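Local atomic coordinates of NAD-dependent formate dehydrogenase gamma subunit (Cupriavidus necator, PDB entry 6VW7), a protein that probably passes electrons through its single [2Fe-2S] cluster, as the gamma subunit of an NAD-dependent formate dehydrogenase. Residues A[52-57]-A[62-67]; A[98-103]-A[136-141]. All coordinates share one frame; numbering follows the deposited sequence. Where two conformers were deposited one is given.

Contact 1. Residues A[52-57]-A[62-67]; sequences VIARAL and AEVHGV
Helices 50-57 and 61-70 follow each other across a short turn and come together most closely at A54 and V64, whose CA atoms lie 6.4 Å apart. V64 carries its side of the contact, pointing toward the first helix with both methyls engaged. CG1 of V64 meets CG2 of I53 at 4.0 Å, and CG2 of V64 lies 4.0 Å from CA of A54, resting on the helix backbone itself. The first torsion of I53 (chi1 -62°) sets its CG2 branch anti to the backbone N, where it can meet the valine, and the two branched side chains cross at a slant. A54 suits its place because its lone methyl lets V64 reach the main chain: the CB of A54 is 4.1 Å from CG2 of V64. No hydrogen bond joins the segments; the join is purely apolar and buried. I53 also packs on L31 and I38 of helix 31-42 and on V21 of helix 14-24, while the second helix meets the beta subunit, E63 packing on R285 and V67 on G284 of that chain. Such consecutive helices, roughly at right angles and packed through one valine, belong to the N-terminal bundle of complex I 24 kDa-type subunits.

Contact 2. Residues A[98-103]-A[136-141]; sequences EALAEH and PAVMVG
With CG anti to the backbone N (chi1 174°) and CD2 in turn anti to CA, L100 stretches straight out from helix 97-108 and delivers its CD2 methyl to P136 and V138. V138 has CG1 anti to its own backbone N (chi1 171°), an arrangement that leaves CG2 beside that N to meet the leucine. The one methyl of L100 thus serves two partners: CD2 is 3.7 Å from CB of P136, at the side of the pyrrolidine ring, and 4.1 Å from CG2 of V138. Leucine suits the helix because its length bridges the gap to the sheet, where the nearest CA atoms, those of L100 and P136, are still 7.8 Å apart. A beta-branched valine suits the extended strand, and the proline, preceded by a cis peptide bond, offers the helix a compact apolar ring from the loop before strand 138-140. L100 also packs on V86 of strand 82-87 and F153 of helix 150-160. Between P136 and V138, A137 points away from the helix and touches the [2Fe-2S] cluster and C92, one of its binding residues; a single methyl suits so close an approach. A helix packed on the central sheet, next to a cis-proline just before a strand beside the redox centre, is characteristic of the thioredoxin fold, here adapted to hold a [2Fe-2S] cluster.

How the contacts relate
Both contacts are buried and wholly apolar, yet they belong to different parts of the subunit, on opposite sides of its centre and about 34 Å apart between centres. Contact 1 joins two helices that are neighbours in sequence, within the N-terminal bundle and away from the cluster. Contact 2 is long-range: it brings a helix onto a sheet strand more than thirty residues further along the chain. The chemistry follows the place. Helix against helix allows close backbones, with alanine making space for valine, whereas helix against sheet needs a long leucine to span the separation. Contact 2 alone borders the redox site. They share no element and do not touch.

Contact 1. Residues A[52-57]-A[62-67]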
ATOM      1  N   VAL A  52      -9.170   2.975  32.621  1.00 34.63           N
ATOM      2  CA  VAL A  52     -10.051   4.033  32.137  1.00 36.28           C
ATOM      3  C   VAL A  52     -10.697   3.619  30.821  1.00 31.88           C
ATOM      4  O   VAL A  52     -11.911   3.764  30.626  1.00 29.49           O
ATOM      5  CB  VAL A  52      -9.260   5.346  31.989  1.00 36.46           C
ATOM      6  CG1 VAL A  52     -10.141   6.449  31.400  1.00 35.30           C
ATOM      7  CG2 VAL A  52      -8.663   5.742  33.324  1.00 35.79           C
ATOM      8  N   ILE A  53      -9.892   3.095  29.902  1.00 29.87           N
ATOM      9  CA  ILE A  53     -10.426   2.622  28.629  1.00 30.33           C
ATOM     10  C   ILE A  53     -11.429   1.499  28.868  1.00 29.83           C
ATOM     11  O   ILE A  53     -12.560   1.541  28.369  1.00 30.43           O
ATOM     12  CB  ILE A  53      -9.278   2.160  27.716  1.00 29.88           C
ATOM     13  CG1 ILE A  53      -8.340   3.329  27.403  1.00 29.46           C
ATOM     14  CG2 ILE A  53      -9.818   1.461  26.456  1.00 27.98           C
ATOM     15  CD1 ILE A  53      -6.945   2.889  26.985  1.00 30.49           C
ATOM     16  N   ALA A  54     -11.046   0.514  29.687  1.00 28.75           N
ATOM     17  CA  ALA A  54     -11.888  -0.657  29.916  1.00 30.99           C
ATOM     18  C   ALA A  54     -13.267  -0.258  30.420  1.00 34.57           C
ATOM     19  O   ALA A  54     -14.288  -0.709  29.886  1.00 34.12           O
ATOM     20  CB  ALA A  54     -11.210  -1.609  30.902  1.00 32.65           C
ATOM     21  N   ARG A  55     -13.314   0.604  31.450  1.00 36.30           N
ATOM     22  CA  ARG A  55     -14.590   1.034  32.008  1.00 38.10           C
ATOM     23  C   ARG A  55     -15.450   1.742  30.967  1.00 38.22           C
ATOM     24  O   ARG A  55     -16.661   1.509  30.892  1.00 38.97           O
ATOM     25  CB  ARG A  55     -14.353   1.943  33.220  1.00 42.37           C
ATOM     26  CG  ARG A  55     -15.590   2.655  33.714  1.00 45.32           C
ATOM     27  CD  ARG A  55     -15.401   3.155  35.145  1.00 49.65           C
ATOM     28  NE  ARG A  55     -16.432   4.122  35.521  1.00 52.78           N
ATOM     29  CZ  ARG A  55     -16.774   4.404  36.773  1.00 57.57           C
ATOM     30  NH1 ARG A  55     -16.175   3.783  37.782  1.00 59.71           N
ATOM     31  NH2 ARG A  55     -17.721   5.303  37.020  1.00 59.44           N
ATOM     32  N   ALA A  56     -14.857   2.645  30.185  1.00 36.02           N
ATOM     33  CA  ALA A  56     -15.667   3.429  29.258  1.00 35.71           C
ATOM     34  C   ALA A  56     -16.242   2.575  28.127  1.00 33.57           C
ATOM     35  O   ALA A  56     -17.351   2.849  27.655  1.00 32.96           O
ATOM     36  CB  ALA A  56     -14.847   4.571  28.683  1.00 34.38           C
ATOM     37  N   LEU A  57     -15.513   1.560  27.673  1.00 34.40           N
ATOM     38  CA  LEU A  57     -15.963   0.704  26.578  1.00 33.83           C
ATOM     39  C   LEU A  57     -16.651  -0.574  27.052  1.00 37.55           C
ATOM     40  O   LEU A  57     -16.976  -1.438  26.222  1.00 36.54           O
ATOM     41  CB  LEU A  57     -14.775   0.339  25.679  1.00 30.94           C
ATOM     42  CG  LEU A  57     -13.942   1.512  25.126  1.00 31.74           C
ATOM     43  CD1 LEU A  57     -12.966   0.983  24.063  1.00 29.48           C
ATOM     44  CD2 LEU A  57     -14.803   2.637  24.548  1.00 32.06           C
ATOM     45  N   ALA A  62      -8.074  -7.044  30.830  1.00 37.37           N
ATOM     46  CA  ALA A  62      -7.246  -7.998  30.089  1.00 34.88           C
ATOM     47  C   ALA A  62      -7.490  -7.891  28.590  1.00 32.64           C
ATOM     48  O   ALA A  62      -6.553  -7.966  27.786  1.00 30.84           O
ATOM     49  CB  ALA A  62      -7.522  -9.424  30.571  1.00 37.18           C
ATOM     50  N   GLU A  63      -8.746  -7.684  28.200  1.00 33.36           N
ATOM     51  CA  GLU A  63      -9.070  -7.501  26.791  1.00 32.97           C
ATOM     52  C   GLU A  63      -8.311  -6.311  26.207  1.00 31.26           C
ATOM     53  O   GLU A  63      -7.669  -6.419  25.152  1.00 29.80           O
ATOM     54  CB  GLU A  63     -10.582  -7.328  26.649  1.00 36.34           C
ATOM     55  CG  GLU A  63     -11.045  -6.735  25.341  1.00 41.58           C
ATOM     56  CD  GLU A  63     -10.959  -7.725  24.200  1.00 48.05           C
ATOM     57  OE1 GLU A  63     -10.819  -8.927  24.478  1.00 51.39           O
ATOM     58  OE2 GLU A  63     -11.030  -7.301  23.024  1.00 50.25           O
ATOM     59  N   VAL A  64      -8.367  -5.162  26.891  1.00 29.52           N
ATOM     60  CA  VAL A  64      -7.685  -3.966  26.408  1.00 29.78           C
ATOM     61  C   VAL A  64      -6.179  -4.206  26.335  1.00 30.76           C
ATOM     62  O   VAL A  64      -5.533  -3.893  25.328  1.00 29.51           O
ATOM     63  CB  VAL A  64      -8.024  -2.759  27.309  1.00 31.16           C
ATOM     64  CG1 VAL A  64      -7.254  -1.524  26.863  1.00 30.99           C
ATOM     65  CG2 VAL A  64      -9.524  -2.487  27.288  1.00 31.83           C
ATOM     66  N   HIS A  65      -5.597  -4.764  27.405  1.00 32.05           N
ATOM     67  CA  HIS A  65      -4.165  -5.036  27.387  0.58 34.40           C
ATOM     68  C   HIS A  65      -3.798  -6.004  26.260  1.00 33.23           C
ATOM     69  O   HIS A  65      -2.738  -5.861  25.633  1.00 32.10           O
ATOM     70  CB  HIS A  65      -3.716  -5.573  28.748  0.58 38.39           C
ATOM     71  CG  HIS A  65      -2.259  -5.903  28.810  0.58 41.13           C
ATOM     72  ND1 HIS A  65      -1.786  -7.197  28.752  0.58 43.91           N
ATOM     73  CD2 HIS A  65      -1.168  -5.107  28.909  0.58 42.64           C
ATOM     74  CE1 HIS A  65      -0.468  -7.185  28.821  0.58 45.03           C
ATOM     75  NE2 HIS A  65      -0.067  -5.929  28.916  0.58 43.74           N
ATOM     76  N   GLY A  66      -4.666  -6.970  25.964  1.00 31.39           N
ATOM     77  CA  GLY A  66      -4.369  -7.907  24.889  1.00 30.86           C
ATOM     78  C   GLY A  66      -4.342  -7.239  23.525  1.00 32.71           C
ATOM     79  O   GLY A  66      -3.547  -7.608  22.655  1.00 29.21           O
ATOM     80  N   VAL A  67      -5.205  -6.243  23.319  1.00 33.78           N
ATOM     81  CA  VAL A  67      -5.169  -5.483  22.072  1.00 32.86           C
ATOM     82  C   VAL A  67      -3.875  -4.680  21.975  1.00 31.94           C
ATOM     83  O   VAL A  67      -3.186  -4.708  20.948  1.00 31.21           O
ATOM     84  CB  VAL A  67      -6.418  -4.586  21.969  1.00 29.87           C
ATOM     85  CG1 VAL A  67      -6.280  -3.541  20.832  1.00 26.67           C
ATOM     86  CG2 VAL A  67      -7.673  -5.462  21.791  1.00 28.59           C
TER

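Contact 2. Residues A[98-103]-A[136-141]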
ATOM      1  N   GLU A  98      19.327  -5.333   4.052  1.00 37.88           N
ATOM      2  CA  GLU A  98      19.956  -6.128   5.105  1.00 40.10           C
ATOM      3  C   GLU A  98      21.258  -5.494   5.578  1.00 41.26           C
ATOM      4  O   GLU A  98      21.505  -5.398   6.787  1.00 43.38           O
ATOM      5  CB  GLU A  98      20.234  -7.544   4.606  1.00 43.81           C
ATOM      6  CG  GLU A  98      19.060  -8.251   3.942  1.00 47.02           C
ATOM      7  CD  GLU A  98      19.155  -8.215   2.407  1.00 47.48           C
ATOM      8  OE1 GLU A  98      19.215  -9.332   1.812  1.00 50.49           O
ATOM      9  OE2 GLU A  98      19.274  -7.097   1.819  1.00 41.14           O
ATOM     10  N   ALA A  99      22.096  -5.042   4.643  1.00 39.27           N
ATOM     11  CA  ALA A  99      23.327  -4.356   5.025  1.00 40.65           C
ATOM     12  C   ALA A  99      23.028  -3.036   5.726  1.00 40.05           C
ATOM     13  O   ALA A  99      23.730  -2.658   6.670  1.00 40.22           O
ATOM     14  CB  ALA A  99      24.206  -4.122   3.793  1.00 39.69           C
ATOM     15  N   LEU A 100      21.992  -2.324   5.278  1.00 39.15           N
ATOM     16  CA  LEU A 100      21.626  -1.072   5.928  1.00 40.38           C
ATOM     17  C   LEU A 100      21.227  -1.305   7.378  1.00 39.91           C
ATOM     18  O   LEU A 100      21.596  -0.522   8.263  1.00 41.20           O
ATOM     19  CB  LEU A 100      20.492  -0.392   5.159  1.00 39.61           C
ATOM     20  CG  LEU A 100      19.905   0.870   5.805  1.00 39.36           C
ATOM     21  CD1 LEU A 100      20.931   2.003   5.890  1.00 39.61           C
ATOM     22  CD2 LEU A 100      18.658   1.326   5.055  1.00 39.26           C
ATOM     23  N   ALA A 101      20.475  -2.383   7.639  1.00 38.58           N
ATOM     24  CA  ALA A 101      20.071  -2.703   9.008  1.00 37.05           C
ATOM     25  C   ALA A 101      21.274  -3.061   9.877  1.00 40.73           C
ATOM     26  O   ALA A 101      21.321  -2.707  11.061  1.00 43.09           O
ATOM     27  CB  ALA A 101      19.056  -3.843   9.003  1.00 35.07           C
ATOM     28  N   GLU A 102      22.250  -3.773   9.314  1.00 44.01           N
ATOM     29  CA  GLU A 102      23.461  -4.070  10.067  1.00 48.29           C
ATOM     30  C   GLU A 102      24.230  -2.795  10.365  1.00 48.53           C
ATOM     31  O   GLU A 102      24.723  -2.602  11.483  1.00 51.13           O
ATOM     32  CB  GLU A 102      24.350  -5.039   9.291  1.00 51.67           C
ATOM     33  CG  GLU A 102      23.749  -6.398   9.040  1.00 56.32           C
ATOM     34  CD  GLU A 102      24.441  -7.121   7.895  1.00 62.57           C
ATOM     35  OE1 GLU A 102      23.885  -8.123   7.388  1.00 64.07           O
ATOM     36  OE2 GLU A 102      25.538  -6.672   7.491  1.00 65.10           O
ATOM     37  N   HIS A 103      24.348  -1.910   9.372  1.00 47.05           N
ATOM     38  CA  HIS A 103      25.057  -0.655   9.590  1.00 47.98           C
ATOM     39  C   HIS A 103      24.353   0.205  10.626  1.00 46.64           C
ATOM     40  O   HIS A 103      25.001   0.803  11.492  1.00 46.87           O
ATOM     41  CB  HIS A 103      25.201   0.127   8.288  1.00 48.91           C
ATOM     42  CG  HIS A 103      25.728   1.510   8.496  1.00 48.12           C
ATOM     43  ND1 HIS A 103      27.042   1.756   8.832  1.00 49.75           N
ATOM     44  CD2 HIS A 103      25.114   2.717   8.470  1.00 46.47           C
ATOM     45  CE1 HIS A 103      27.222   3.057   8.982  1.00 49.45           C
ATOM     46  NE2 HIS A 103      26.068   3.664   8.768  1.00 48.41           N
ATOM     47  N   PRO A 136      16.582   1.269  -0.426  1.00 26.21           N
ATOM     48  CA  PRO A 136      16.027   0.933   0.891  1.00 26.38           C
ATOM     49  C   PRO A 136      15.336   2.142   1.534  1.00 28.56           C
ATOM     50  O   PRO A 136      15.803   3.283   1.399  1.00 28.28           O
ATOM     51  CB  PRO A 136      17.259   0.511   1.702  1.00 26.60           C
ATOM     52  CG  PRO A 136      18.269   0.120   0.680  1.00 28.25           C
ATOM     53  CD  PRO A 136      18.034   1.041  -0.477  1.00 26.90           C
ATOM     54  N   ALA A 137      14.202   1.889   2.179  1.00 28.61           N
ATOM     55  CA  ALA A 137      13.340   2.946   2.671  1.00 26.15           C
ATOM     56  C   ALA A 137      13.480   3.076   4.182  1.00 27.26           C
ATOM     57  O   ALA A 137      13.672   2.082   4.891  1.00 27.34           O
ATOM     58  CB  ALA A 137      11.884   2.672   2.290  1.00 25.13           C
ATOM     59  N   VAL A 138      13.401   4.317   4.663  1.00 27.89           N
ATOM     60  CA  VAL A 138      13.445   4.643   6.084  1.00 29.46           C
ATOM     61  C   VAL A 138      12.400   5.717   6.351  1.00 28.23           C
ATOM     62  O   VAL A 138      12.209   6.622   5.534  1.00 29.39           O
ATOM     63  CB  VAL A 138      14.851   5.119   6.518  1.00 31.28           C
ATOM     64  CG1 VAL A 138      14.830   5.675   7.944  1.00 32.31           C
ATOM     65  CG2 VAL A 138      15.855   3.969   6.425  1.00 31.25           C
ATOM     66  N   MET A 139      11.712   5.607   7.483  1.00 28.20           N
ATOM     67  CA  MET A 139      10.801   6.642   7.949  1.00 30.31           C
ATOM     68  C   MET A 139      11.240   7.127   9.325  1.00 31.94           C
ATOM     69  O   MET A 139      11.510   6.314  10.214  1.00 34.46           O
ATOM     70  CB  MET A 139       9.357   6.127   8.021  1.00 32.30           C
ATOM     71  CG  MET A 139       8.319   7.237   8.359  1.00 34.23           C
ATOM     72  SD  MET A 139       6.630   6.619   8.126  1.00 40.38           S
ATOM     73  CE  MET A 139       6.113   7.535   6.695  1.00 41.58           C
ATOM     74  N   VAL A 140      11.301   8.445   9.501  1.00 32.88           N
ATOM     75  CA  VAL A 140      11.595   9.056  10.793  1.00 38.17           C
ATOM     76  C   VAL A 140      10.405   9.931  11.152  1.00 41.24           C
ATOM     77  O   VAL A 140      10.148  10.949  10.495  1.00 37.31           O
ATOM     78  CB  VAL A 140      12.895   9.865  10.785  1.00 41.59           C
ATOM     79  CG1 VAL A 140      13.205  10.338  12.198  1.00 42.91           C
ATOM     80  CG2 VAL A 140      14.037   9.024  10.230  1.00 41.70           C
ATOM     81  N   GLY A 141       9.675   9.529  12.186  1.00 44.93           N
ATOM     82  CA  GLY A 141       8.409  10.145  12.494  1.00 47.85           C
ATOM     83  C   GLY A 141       7.463   9.836  11.358  1.00 45.70           C
ATOM     84  O   GLY A 141       7.019   8.696  11.200  1.00 46.78           O
TER